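Local structure of putative endo-1,4-beta-xylanase (Bacteroides thetaiotaomicron VPI-5482, 5MSX) at residues H21-G26 with N363-M368; V335-E340 with R349-V354; W367-E372 with G449-W454. The protein probably hydrolyses glycosidic bonds in plant pectin as a family 43 glycoside hydrolase, and binds calcium. All coordinates share one frame; numbering follows the deposited sequence.

Contact 1. Residues H21-G26 with N363-M368; sequences HNNPFG and NGSRWM. With CA (calcium ion), chain T.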
ATOM      1  N   HIS C  21      44.451  18.094  26.646  1.00 49.79           N
ATOM      2  CA  HIS C  21      44.247  19.266  25.788  1.00 43.61           C
ATOM      3  C   HIS C  21      42.728  19.417  25.688  1.00 37.35           C
ATOM      4  O   HIS C  21      42.014  18.422  25.705  1.00 32.09           O
ATOM      5  CB  HIS C  21      44.776  19.043  24.371  1.00 46.09           C
ATOM      6  CG  HIS C  21      46.267  19.100  24.242  1.00 48.24           C
ATOM      7  ND1 HIS C  21      46.914  20.119  23.568  1.00 47.39           N
ATOM      8  CD2 HIS C  21      47.232  18.238  24.645  1.00 44.38           C
ATOM      9  CE1 HIS C  21      48.215  19.889  23.575  1.00 47.74           C
ATOM     10  NE2 HIS C  21      48.433  18.759  24.231  1.00 46.53           N
ATOM     11  N   ASN C  22      42.245  20.644  25.565  1.00 32.78           N
ATOM     12  CA  ASN C  22      40.808  20.903  25.550  1.00 30.54           C
ATOM     13  C   ASN C  22      40.137  20.373  24.241  1.00 27.10           C
ATOM     14  O   ASN C  22      40.648  20.553  23.112  1.00 25.86           O
ATOM     15  CB  ASN C  22      40.529  22.395  25.787  1.00 32.20           C
ATOM     16  CG  ASN C  22      39.036  22.711  25.928  1.00 33.39           C
ATOM     17  OD1 ASN C  22      38.401  22.331  26.899  1.00 34.88           O
ATOM     18  ND2 ASN C  22      38.479  23.419  24.946  1.00 35.42           N
ATOM     19  N   ASN C  23      39.021  19.674  24.448  1.00 23.77           N
ATOM     20  CA  ASN C  23      38.110  19.209  23.401  1.00 22.34           C
ATOM     21  C   ASN C  23      36.770  19.963  23.498  1.00 22.35           C
ATOM     22  O   ASN C  23      35.895  19.567  24.287  1.00 20.10           O
ATOM     23  CB  ASN C  23      37.833  17.719  23.556  1.00 21.16           C
ATOM     24  CG  ASN C  23      36.754  17.224  22.592  1.00 19.90           C
ATOM     25  OD1 ASN C  23      36.507  17.832  21.544  1.00 16.90           O
ATOM     26  ND2 ASN C  23      36.145  16.099  22.925  1.00 20.00           N
ATOM     27  N   PRO C  24      36.596  21.025  22.681  1.00 21.31           N
ATOM     28  CA  PRO C  24      35.347  21.796  22.811  1.00 22.35           C
ATOM     29  C   PRO C  24      34.105  21.128  22.170  1.00 20.70           C
ATOM     30  O   PRO C  24      33.005  21.654  22.309  1.00 18.71           O
ATOM     31  CB  PRO C  24      35.670  23.152  22.141  1.00 23.01           C
ATOM     32  CG  PRO C  24      36.948  22.976  21.384  1.00 23.27           C
ATOM     33  CD  PRO C  24      37.556  21.635  21.740  1.00 23.02           C
ATOM     34  N   PHE C  25      34.295  19.996  21.491  1.00 19.69           N
ATOM     35  CA  PHE C  25      33.218  19.277  20.814  1.00 19.55           C
ATOM     36  C   PHE C  25      32.732  18.012  21.513  1.00 18.97           C
ATOM     37  O   PHE C  25      31.824  17.330  20.998  1.00 19.44           O
ATOM     38  CB  PHE C  25      33.653  18.984  19.388  1.00 19.75           C
ATOM     39  CG  PHE C  25      34.199  20.185  18.711  1.00 20.49           C
ATOM     40  CD1 PHE C  25      33.365  21.250  18.410  1.00 21.23           C
ATOM     41  CD2 PHE C  25      35.552  20.308  18.469  1.00 21.23           C
ATOM     42  CE1 PHE C  25      33.869  22.401  17.838  1.00 20.78           C
ATOM     43  CE2 PHE C  25      36.058  21.457  17.907  1.00 21.36           C
ATOM     44  CZ  PHE C  25      35.210  22.499  17.577  1.00 20.91           C
ATOM     45  N   GLY C  26      33.305  17.718  22.681  1.00 18.36           N
ATOM     46  CA  GLY C  26      32.792  16.699  23.596  1.00 18.47           C
ATOM     47  C   GLY C  26      32.570  15.346  22.960  1.00 18.62           C
ATOM     48  O   GLY C  26      33.394  14.914  22.153  1.00 18.33           O
ATOM     49  N   ASN C 363      33.861  11.146  20.492  1.00 19.87           N
ATOM     50  CA  ASN C 363      33.647  11.286  19.056  1.00 18.87           C
ATOM     51  C   ASN C 363      33.756  12.710  18.528  1.00 17.69           C
ATOM     52  O   ASN C 363      33.744  12.889  17.314  1.00 17.86           O
ATOM     53  CB  ASN C 363      32.284  10.737  18.667  1.00 19.62           C
ATOM     54  CG  ASN C 363      32.205   9.235  18.789  1.00 20.60           C
ATOM     55  OD1 ASN C 363      33.206   8.571  18.811  1.00 21.41           O
ATOM     56  ND2 ASN C 363      30.999   8.701  18.852  1.00 21.02           N
ATOM     57  N   GLY C 364      33.833  13.704  19.414  1.00 16.77           N
ATOM     58  CA  GLY C 364      34.062  15.080  19.022  1.00 17.27           C
ATOM     59  C   GLY C 364      35.513  15.449  18.787  1.00 18.10           C
ATOM     60  O   GLY C 364      35.784  16.505  18.234  1.00 17.07           O
ATOM     61  N   SER C 365      36.448  14.587  19.207  1.00 18.60           N
ATOM     62  CA  SER C 365      37.862  14.863  19.022  1.00 19.92           C
ATOM     63  C   SER C 365      38.557  13.883  18.081  1.00 20.89           C
ATOM     64  O   SER C 365      38.190  12.700  18.002  1.00 19.47           O
ATOM     65  CB  SER C 365      38.557  14.835  20.359  1.00 20.84           C
ATOM     66  OG  SER C 365      38.526  13.551  20.938  1.00 21.07           O
ATOM     67  N   ARG C 366      39.585  14.380  17.401  1.00 20.49           N
ATOM     68  CA  ARG C 366      40.330  13.595  16.440  1.00 21.38           C
ATOM     69  C   ARG C 366      41.806  13.977  16.416  1.00 22.48           C
ATOM     70  O   ARG C 366      42.160  15.161  16.585  1.00 20.26           O
ATOM     71  CB  ARG C 366      39.759  13.819  15.031  1.00 22.04           C
ATOM     72  CG  ARG C 366      39.506  15.283  14.750  1.00 21.34           C
ATOM     73  CD  ARG C 366      38.939  15.502  13.382  1.00 21.24           C
ATOM     74  NE  ARG C 366      38.691  16.918  13.232  1.00 21.29           N
ATOM     75  CZ  ARG C 366      38.549  17.552  12.085  1.00 20.41           C
ATOM     76  NH1 ARG C 366      38.581  16.897  10.948  1.00 21.81           N
ATOM     77  NH2 ARG C 366      38.354  18.853  12.092  1.00 20.35           N
ATOM     78  N   TRP C 367      42.646  12.970  16.171  1.00 24.07           N
ATOM     79  CA  TRP C 367      44.017  13.198  15.664  1.00 24.07           C
ATOM     80  C   TRP C 367      43.907  13.538  14.206  1.00 24.02           C
ATOM     81  O   TRP C 367      43.076  12.964  13.498  1.00 25.12           O
ATOM     82  CB  TRP C 367      44.905  11.963  15.835  1.00 25.21           C
ATOM     83  CG  TRP C 367      46.200  12.000  15.049  1.00 26.73           C
ATOM     84  CD1 TRP C 367      47.252  12.845  15.246  1.00 27.27           C
ATOM     85  CD2 TRP C 367      46.562  11.164  13.948  1.00 27.65           C
ATOM     86  NE1 TRP C 367      48.249  12.595  14.337  1.00 27.67           N
ATOM     87  CE2 TRP C 367      47.867  11.556  13.537  1.00 28.75           C
ATOM     88  CE3 TRP C 367      45.933  10.092  13.285  1.00 29.42           C
ATOM     89  CZ2 TRP C 367      48.552  10.933  12.470  1.00 29.73           C
ATOM     90  CZ3 TRP C 367      46.619   9.464  12.196  1.00 31.02           C
ATOM     91  CH2 TRP C 367      47.915   9.904  11.805  1.00 30.47           C
ATOM     92  N   MET C 368      44.727  14.478  13.752  1.00 23.73           N
ATOM     93  CA  MET C 368      44.941  14.722  12.337  1.00 25.40           C
ATOM     94  C   MET C 368      46.435  14.936  12.079  1.00 28.37           C
ATOM     95  O   MET C 368      47.091  15.733  12.771  1.00 28.79           O
ATOM     96  CB  MET C 368      44.179  15.962  11.863  1.00 26.96           C
ATOM     97  CG  MET C 368      42.657  15.841  11.913  1.00 27.92           C
ATOM     98  SD  MET C 368      42.028  14.847  10.563  1.00 30.73           S
ATOM     99  CE  MET C 368      42.319  15.882   9.147  1.00 31.38           C
TER
HETATM  100 CA    CA T 502      38.460  11.181  19.872  1.00 34.83          CA
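Asn23 packs its amide carbon against Ser365, with CG 3.7 Å from Ser365 CB. Its CG lies opposite the backbone N (chi1 173°), and this turns the amide along the chain. There it serves two backbone groups. OD1 accepts the amide of Phe25 (N to OD1, 3.1 Å), which makes an Asx turn; the donor sits above the carbonyl plane. ND2 donates to Gly26 O at 3.1 Å. Both bonds lie within a type I beta turn from Asn23 to Gly26. Gly26 O is gripped a second time, from across the contact, by Gly364 N. That bond is 3.0 Å long but weak, bent to 129° at the hydrogen. Phe25 reaches across with CB, which touches Gly364 O at 3.5 Å, while its ring leads away. One ring face carries Pro24 CG, 3.9 Å above the plane near the rim. Gly364 has no side chain, and one here would run into the carbonyls of Phe25 and Gly26. Ser365 holds its OG between the backbone N and the carbonyl carbon (chi1 65°). OG and O both reach the calcium ion, Ser365 OG at 2.6 Å and Ser365 O at 2.4 Å. Phe357, Asp360, Ala362, Trp454 and Glu455 complete the metal site. The N-terminal segment thus lies against the calcium loop. Phe25 packs on strand 349-351, and past Ser365 the chain enters strand 367-368, paired with strand 452-458.

Contact 2. Residues V335-E340 with R349-V354; sequences VPLKIE and RTEYFV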
ATOM      1  N   VAL C 335      48.525  21.656  12.917  1.00 29.72           N
ATOM      2  CA  VAL C 335      48.466  22.890  13.725  1.00 31.57           C
ATOM      3  C   VAL C 335      47.002  23.210  14.160  1.00 28.12           C
ATOM      4  O   VAL C 335      46.077  22.895  13.417  1.00 27.70           O
ATOM      5  CB  VAL C 335      49.102  24.059  12.908  1.00 34.19           C
ATOM      6  CG1 VAL C 335      48.239  24.451  11.702  1.00 35.06           C
ATOM      7  CG2 VAL C 335      49.376  25.267  13.780  1.00 37.98           C
ATOM      8  N   PRO C 336      46.795  23.830  15.346  1.00 27.00           N
ATOM      9  CA  PRO C 336      45.426  24.114  15.794  1.00 26.04           C
ATOM     10  C   PRO C 336      44.609  24.953  14.817  1.00 25.77           C
ATOM     11  O   PRO C 336      45.163  25.807  14.092  1.00 26.04           O
ATOM     12  CB  PRO C 336      45.620  24.887  17.101  1.00 26.66           C
ATOM     13  CG  PRO C 336      46.975  24.490  17.585  1.00 27.11           C
ATOM     14  CD  PRO C 336      47.789  24.253  16.364  1.00 27.75           C
ATOM     15  N   LEU C 337      43.305  24.686  14.788  1.00 24.91           N
ATOM     16  CA  LEU C 337      42.366  25.389  13.898  1.00 23.64           C
ATOM     17  C   LEU C 337      41.668  26.418  14.749  1.00 23.68           C
ATOM     18  O   LEU C 337      40.995  26.066  15.721  1.00 22.85           O
ATOM     19  CB  LEU C 337      41.337  24.391  13.335  1.00 24.41           C
ATOM     20  CG  LEU C 337      40.143  24.899  12.520  1.00 24.23           C
ATOM     21  CD1 LEU C 337      40.612  25.614  11.262  1.00 25.30           C
ATOM     22  CD2 LEU C 337      39.218  23.741  12.170  1.00 23.91           C
ATOM     23  N   LYS C 338      41.822  27.677  14.376  1.00 23.59           N
ATOM     24  CA  LYS C 338      41.192  28.787  15.041  1.00 25.58           C
ATOM     25  C   LYS C 338      39.903  29.011  14.246  1.00 24.69           C
ATOM     26  O   LYS C 338      39.948  29.484  13.111  1.00 23.55           O
ATOM     27  CB  LYS C 338      42.122  30.025  15.017  1.00 28.50           C
ATOM     28  CG  LYS C 338      43.452  29.850  15.766  1.00 31.98           C
ATOM     29  CD  LYS C 338      43.181  29.482  17.230  1.00 36.52           C
ATOM     30  CE  LYS C 338      44.352  29.554  18.212  1.00 37.65           C
ATOM     31  NZ  LYS C 338      43.841  29.682  19.630  1.00 36.11           N
ATOM     32  N   ILE C 339      38.763  28.616  14.818  1.00 23.93           N
ATOM     33  CA  ILE C 339      37.508  28.581  14.059  1.00 22.77           C
ATOM     34  C   ILE C 339      36.881  29.991  13.991  1.00 21.78           C
ATOM     35  O   ILE C 339      36.656  30.649  15.010  1.00 19.23           O
ATOM     36  CB  ILE C 339      36.536  27.540  14.639  1.00 23.02           C
ATOM     37  CG1 ILE C 339      37.197  26.142  14.629  1.00 22.64           C
ATOM     38  CG2 ILE C 339      35.232  27.517  13.855  1.00 23.08           C
ATOM     39  CD1 ILE C 339      36.623  25.198  15.633  1.00 23.30           C
ATOM     40  N   GLU C 340      36.608  30.422  12.773  1.00 22.66           N
ATOM     41  CA  GLU C 340      36.018  31.725  12.519  1.00 26.53           C
ATOM     42  C   GLU C 340      34.506  31.628  12.768  1.00 25.73           C
ATOM     43  O   GLU C 340      33.853  30.720  12.254  1.00 23.84           O
ATOM     44  CB  GLU C 340      36.313  32.156  11.069  1.00 30.42           C
ATOM     45  CG  GLU C 340      36.692  33.614  10.905  1.00 36.96           C
ATOM     46  CD  GLU C 340      37.945  33.992  11.697  1.00 37.90           C
ATOM     47  OE1 GLU C 340      39.010  33.371  11.525  1.00 41.79           O
ATOM     48  OE2 GLU C 340      37.866  34.928  12.504  1.00 45.01           O
ATOM     49  N   ARG C 349      36.359  29.468  19.133  1.00 20.45           N
ATOM     50  CA  ARG C 349      36.868  28.195  19.568  1.00 20.39           C
ATOM     51  C   ARG C 349      38.092  27.795  18.794  1.00 18.83           C
ATOM     52  O   ARG C 349      38.318  28.238  17.678  1.00 19.20           O
ATOM     53  CB  ARG C 349      35.773  27.118  19.410  1.00 20.91           C
ATOM     54  CG  ARG C 349      34.546  27.450  20.240  1.00 22.33           C
ATOM     55  CD  ARG C 349      33.620  26.264  20.422  1.00 22.72           C
ATOM     56  NE  ARG C 349      32.880  25.934  19.217  1.00 21.91           N
ATOM     57  CZ  ARG C 349      31.775  25.182  19.202  1.00 22.80           C
ATOM     58  NH1 ARG C 349      31.271  24.664  20.341  1.00 21.93           N
ATOM     59  NH2 ARG C 349      31.162  24.946  18.038  1.00 21.94           N
ATOM     60  N   THR C 350      38.847  26.892  19.398  1.00 20.10           N
ATOM     61  CA  THR C 350      40.046  26.322  18.803  1.00 21.08           C
ATOM     62  C   THR C 350      39.959  24.801  18.891  1.00 20.88           C
ATOM     63  O   THR C 350      39.583  24.264  19.934  1.00 20.67           O
ATOM     64  CB  THR C 350      41.295  26.835  19.557  1.00 23.32           C
ATOM     65  OG1 THR C 350      41.361  28.260  19.401  1.00 24.13           O
ATOM     66  CG2 THR C 350      42.572  26.216  18.992  1.00 23.96           C
ATOM     67  N   GLU C 351      40.262  24.122  17.787  1.00 21.41           N
ATOM     68  CA  GLU C 351      40.366  22.669  17.760  1.00 22.28           C
ATOM     69  C   GLU C 351      41.836  22.271  17.671  1.00 23.70           C
ATOM     70  O   GLU C 351      42.563  22.788  16.815  1.00 23.72           O
ATOM     71  CB  GLU C 351      39.652  22.072  16.558  1.00 22.26           C
ATOM     72  CG  GLU C 351      39.598  20.545  16.647  1.00 22.84           C
ATOM     73  CD  GLU C 351      38.852  19.852  15.496  1.00 23.64           C
ATOM     74  OE1 GLU C 351      38.444  20.516  14.504  1.00 22.32           O
ATOM     75  OE2 GLU C 351      38.663  18.597  15.587  1.00 25.13           O
ATOM     76  N   TYR C 352      42.238  21.332  18.519  1.00 24.02           N
ATOM     77  CA  TYR C 352      43.566  20.740  18.475  1.00 24.85           C
ATOM     78  C   TYR C 352      43.443  19.354  17.875  1.00 25.56           C
ATOM     79  O   TYR C 352      42.340  18.770  17.815  1.00 23.87           O
ATOM     80  CB  TYR C 352      44.156  20.647  19.885  1.00 26.43           C
ATOM     81  CG  TYR C 352      44.337  21.996  20.546  1.00 28.64           C
ATOM     82  CD1 TYR C 352      45.488  22.755  20.308  1.00 30.97           C
ATOM     83  CD2 TYR C 352      43.356  22.528  21.400  1.00 29.95           C
ATOM     84  CE1 TYR C 352      45.656  24.011  20.881  1.00 32.03           C
ATOM     85  CE2 TYR C 352      43.518  23.787  21.986  1.00 31.08           C
ATOM     86  CZ  TYR C 352      44.665  24.524  21.717  1.00 31.69           C
ATOM     87  OH  TYR C 352      44.851  25.760  22.287  1.00 35.27           O
ATOM     88  N   PHE C 353      44.593  18.816  17.474  1.00 25.59           N
ATOM     89  CA  PHE C 353      44.651  17.618  16.632  1.00 24.56           C
ATOM     90  C   PHE C 353      45.619  16.580  17.162  1.00 23.84           C
ATOM     91  O   PHE C 353      46.149  15.781  16.386  1.00 25.81           O
ATOM     92  CB  PHE C 353      44.973  18.023  15.195  1.00 23.68           C
ATOM     93  CG  PHE C 353      43.918  18.879  14.581  1.00 24.22           C
ATOM     94  CD1 PHE C 353      42.637  18.360  14.339  1.00 23.71           C
ATOM     95  CD2 PHE C 353      44.165  20.225  14.274  1.00 23.95           C
ATOM     96  CE1 PHE C 353      41.636  19.150  13.782  1.00 22.57           C
ATOM     97  CE2 PHE C 353      43.160  21.024  13.712  1.00 23.55           C
ATOM     98  CZ  PHE C 353      41.888  20.482  13.472  1.00 23.83           C
ATOM     99  N   VAL C 354      45.797  16.565  18.484  1.00 24.94           N
ATOM    100  CA  VAL C 354      46.802  15.731  19.125  1.00 25.94           C
ATOM    101  C   VAL C 354      46.468  14.227  19.076  1.00 28.61           C
ATOM    102  O   VAL C 354      45.290  13.865  19.071  1.00 29.10           O
ATOM    103  CB  VAL C 354      47.121  16.179  20.568  1.00 26.45           C
ATOM    104  CG1 VAL C 354      47.679  17.614  20.572  1.00 26.86           C
ATOM    105  CG2 VAL C 354      45.938  16.032  21.518  1.00 26.86           C
TER
HETATM  106  O   HOH W   1      34.664  29.554  16.590  1.00 22.51           O
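Leu337 O takes the amide of Glu351 (N to O, 2.9 Å) and also a CA-H contact from Thr350 CA at 3.2 Å. The two segments form a beta hairpin, an antiparallel pair of short strands. Leu337 N returns a bond to Glu351 O at 2.9 Å. Farther along, one water joins Ile339 O to Arg349 N. On one face Lys338 curls back over Thr350. Its chain bends at chi2 (-58°), and this brings NZ within 2.9 Å of Thr350 OG1. Thr350 CG2 lies over a face of the Tyr352 ring near its rim, and Pro336 CG meets the same ring at CD1, 3.6 Å away. Replacing Thr350 by alanine removes OG1 and CG2, and would probably leave Lys338 NZ without its hydroxyl partner and open a gap beside the Tyr352 ring. The other face carries Leu337, Ile339, Arg349 and Glu351. Here the charges pair outside the hairpin: Arg349 with Glu278, and Glu351 with Arg281 and Arg366. Phe353 comes in beside this hairpin, its CE2 3.8 Å from Leu337 CB. Val335 O lies in the plane of the Phe353 ring, at its edge, 3.4 Å from CD2.

Contact 3. Residues W367-E372 with G449-W454; sequences WMAAAE and GVPGIW. With CA (calcium ion), chain T.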
ATOM      1  N   TRP C 367      42.646  12.970  16.171  1.00 24.07           N
ATOM      2  CA  TRP C 367      44.017  13.198  15.664  1.00 24.07           C
ATOM      3  C   TRP C 367      43.907  13.538  14.206  1.00 24.02           C
ATOM      4  O   TRP C 367      43.076  12.964  13.498  1.00 25.12           O
ATOM      5  CB  TRP C 367      44.905  11.963  15.835  1.00 25.21           C
ATOM      6  CG  TRP C 367      46.200  12.000  15.049  1.00 26.73           C
ATOM      7  CD1 TRP C 367      47.252  12.845  15.246  1.00 27.27           C
ATOM      8  CD2 TRP C 367      46.562  11.164  13.948  1.00 27.65           C
ATOM      9  NE1 TRP C 367      48.249  12.595  14.337  1.00 27.67           N
ATOM     10  CE2 TRP C 367      47.867  11.556  13.537  1.00 28.75           C
ATOM     11  CE3 TRP C 367      45.933  10.092  13.285  1.00 29.42           C
ATOM     12  CZ2 TRP C 367      48.552  10.933  12.470  1.00 29.73           C
ATOM     13  CZ3 TRP C 367      46.619   9.464  12.196  1.00 31.02           C
ATOM     14  CH2 TRP C 367      47.915   9.904  11.805  1.00 30.47           C
ATOM     15  N   MET C 368      44.727  14.478  13.752  1.00 23.73           N
ATOM     16  CA  MET C 368      44.941  14.722  12.337  1.00 25.40           C
ATOM     17  C   MET C 368      46.435  14.936  12.079  1.00 28.37           C
ATOM     18  O   MET C 368      47.091  15.733  12.771  1.00 28.79           O
ATOM     19  CB  MET C 368      44.179  15.962  11.863  1.00 26.96           C
ATOM     20  CG  MET C 368      42.657  15.841  11.913  1.00 27.92           C
ATOM     21  SD  MET C 368      42.028  14.847  10.563  1.00 30.73           S
ATOM     22  CE  MET C 368      42.319  15.882   9.147  1.00 31.38           C
ATOM     23  N   ALA C 369      46.966  14.221  11.087  1.00 30.05           N
ATOM     24  CA  ALA C 369      48.323  14.451  10.584  1.00 30.44           C
ATOM     25  C   ALA C 369      48.419  15.838   9.943  1.00 31.20           C
ATOM     26  O   ALA C 369      47.409  16.366   9.420  1.00 30.07           O
ATOM     27  CB  ALA C 369      48.687  13.382   9.554  1.00 30.45           C
ATOM     28  N   ALA C 370      49.625  16.422   9.957  1.00 30.87           N
ATOM     29  CA  ALA C 370      49.849  17.707   9.293  1.00 33.00           C
ATOM     30  C   ALA C 370      49.640  17.586   7.780  1.00 35.47           C
ATOM     31  O   ALA C 370      49.868  16.522   7.189  1.00 33.04           O
ATOM     32  CB  ALA C 370      51.231  18.255   9.600  1.00 32.23           C
ATOM     33  N   ALA C 371      49.165  18.672   7.175  1.00 37.81           N
ATOM     34  CA  ALA C 371      48.963  18.754   5.729  1.00 42.18           C
ATOM     35  C   ALA C 371      50.185  18.281   4.925  1.00 42.50           C
ATOM     36  O   ALA C 371      50.011  17.523   3.975  1.00 45.24           O
ATOM     37  CB  ALA C 371      48.584  20.181   5.327  1.00 43.87           C
ATOM     38  N   GLU C 372      51.392  18.682   5.351  1.00 43.53           N
ATOM     39  CA  GLU C 372      52.655  18.354   4.663  1.00 45.07           C
ATOM     40  C   GLU C 372      53.032  16.888   4.775  1.00 50.94           C
ATOM     41  O   GLU C 372      53.843  16.397   3.986  1.00 53.74           O
ATOM     42  CB  GLU C 372      53.817  19.174   5.230  1.00 43.04           C
ATOM     43  N   GLY C 449      43.074   8.080   1.693  1.00 37.32           N
ATOM     44  CA  GLY C 449      42.043   8.683   2.540  1.00 36.21           C
ATOM     45  C   GLY C 449      42.604   9.751   3.468  1.00 35.27           C
ATOM     46  O   GLY C 449      43.815   9.903   3.616  1.00 34.61           O
ATOM     47  N   VAL C 450      41.708  10.495   4.108  1.00 33.33           N
ATOM     48  CA  VAL C 450      42.117  11.572   5.006  1.00 30.50           C
ATOM     49  C   VAL C 450      42.894  11.000   6.183  1.00 29.58           C
ATOM     50  O   VAL C 450      42.430  10.073   6.824  1.00 26.74           O
ATOM     51  CB  VAL C 450      40.919  12.410   5.461  1.00 29.93           C
ATOM     52  CG1 VAL C 450      41.282  13.338   6.616  1.00 29.58           C
ATOM     53  CG2 VAL C 450      40.393  13.176   4.273  1.00 29.31           C
ATOM     54  N   PRO C 451      44.110  11.537   6.439  1.00 31.21           N
ATOM     55  CA  PRO C 451      44.967  10.945   7.453  1.00 30.22           C
ATOM     56  C   PRO C 451      44.635  11.407   8.893  1.00 30.69           C
ATOM     57  O   PRO C 451      45.356  12.225   9.476  1.00 30.47           O
ATOM     58  CB  PRO C 451      46.376  11.376   6.995  1.00 32.03           C
ATOM     59  CG  PRO C 451      46.159  12.702   6.349  1.00 32.40           C
ATOM     60  CD  PRO C 451      44.804  12.602   5.682  1.00 31.26           C
ATOM     61  N   GLY C 452      43.547  10.870   9.455  1.00 28.25           N
ATOM     62  CA  GLY C 452      43.107  11.227  10.786  1.00 26.51           C
ATOM     63  C   GLY C 452      42.171  10.217  11.389  1.00 26.07           C
ATOM     64  O   GLY C 452      41.563   9.439  10.666  1.00 26.04           O
ATOM     65  N   ILE C 453      42.067  10.235  12.715  1.00 25.16           N
ATOM     66  CA  ILE C 453      41.302   9.265  13.469  1.00 25.75           C
ATOM     67  C   ILE C 453      40.490   9.961  14.587  1.00 25.86           C
ATOM     68  O   ILE C 453      41.071  10.636  15.482  1.00 23.73           O
ATOM     69  CB  ILE C 453      42.242   8.212  14.122  1.00 26.15           C
ATOM     70  CG1 ILE C 453      43.091   7.484  13.063  1.00 26.83           C
ATOM     71  CG2 ILE C 453      41.439   7.197  14.916  1.00 26.12           C
ATOM     72  CD1 ILE C 453      43.950   6.365  13.635  1.00 27.71           C
ATOM     73  N   TRP C 454      39.162   9.769  14.537  1.00 24.23           N
ATOM     74  CA  TRP C 454      38.250  10.103  15.657  1.00 22.57           C
ATOM     75  C   TRP C 454      38.419   9.180  16.868  1.00 23.64           C
ATOM     76  O   TRP C 454      38.535   9.639  18.011  1.00 21.70           O
ATOM     77  CB  TRP C 454      36.785  10.014  15.201  1.00 20.35           C
ATOM     78  CG  TRP C 454      36.351  10.954  14.135  1.00 18.70           C
ATOM     79  CD1 TRP C 454      36.114  10.654  12.840  1.00 17.60           C
ATOM     80  CD2 TRP C 454      36.077  12.358  14.284  1.00 17.77           C
ATOM     81  NE1 TRP C 454      35.699  11.772  12.155  1.00 18.35           N
ATOM     82  CE2 TRP C 454      35.691  12.841  13.012  1.00 18.55           C
ATOM     83  CE3 TRP C 454      36.151  13.257  15.363  1.00 17.22           C
ATOM     84  CZ2 TRP C 454      35.363  14.189  12.786  1.00 17.94           C
ATOM     85  CZ3 TRP C 454      35.845  14.577  15.146  1.00 17.09           C
ATOM     86  CH2 TRP C 454      35.426  15.033  13.872  1.00 17.55           C
TER
HETATM   87 CA    CA T 502      38.460  11.181  19.872  1.00 34.83          CA
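Trp367 and Ile453 face each other as an antiparallel hydrogen-bonded pair. Trp367 N donates to Ile453 O at 2.9 Å, and Ile453 N donates back to Trp367 O at 3.0 Å. The Trp367 side chain starts with CB near Ile453 O, 4.1 Å away. CG then stands opposite the backbone N (chi1 166°), which swings the indole along the partner strand. CE3 meets Ile453 CG1 at 3.9 Å, and this methylene lies in the ring plane, at the edge. Farther out, CZ3 and CH2 run under Pro451 O, which lies over one face near the rim. Ala369 N lies over the same face. These two atoms are bonded to each other, Ala369 N to Pro451 O at 3.0 Å and nearly straight (169°). A backbone bond therefore covers part of the indole. On the five-membered ring, NE1 donates to Ser332 O. Pro451 is the centre of an inverse gamma turn, and its CB packs against Ala369 CB at 4.0 Å. Met368 points to the other face of the sheet. Its chain bends twice, so that SD passes Gly452 CA at 3.8 Å and CE ends 3.7 Å from Val450 CG1. A side chain on Gly452 would collide with that sulfur. Ile379 touches both Trp367 and Ile453 in the buried interior. After Ile453 the chain turns a corner, and Trp454 O binds the calcium ion. The pairing belongs to the F5/8 type C domain, a beta-sandwich of the discoidin jelly-roll type, beside its calcium site.

The three contacts lie on the same side of the chain's centre. Contacts 1 and 3 share Trp367 and Met368 on strand 367-368, and the same calcium ion takes ligands from Ser365 in contact 1 and Trp454 in contact 3. Contact 2 is nested within the loop that contact 1 closes. It meets contact 1 through the salt bridge from Arg366 to Glu351. A probable hydrogen bond from Met368 N to Phe353 O ties it to the shared strand. Contact 3 is the most apolar, with an indole set in the sandwich interior. Contact 1, partly buried with no exposed residue touching, joins two loops by one weak backbone bond and packing. Contact 2 has exposed residues, with a lysine-threonine bond on one face and buried Glu351 on the other.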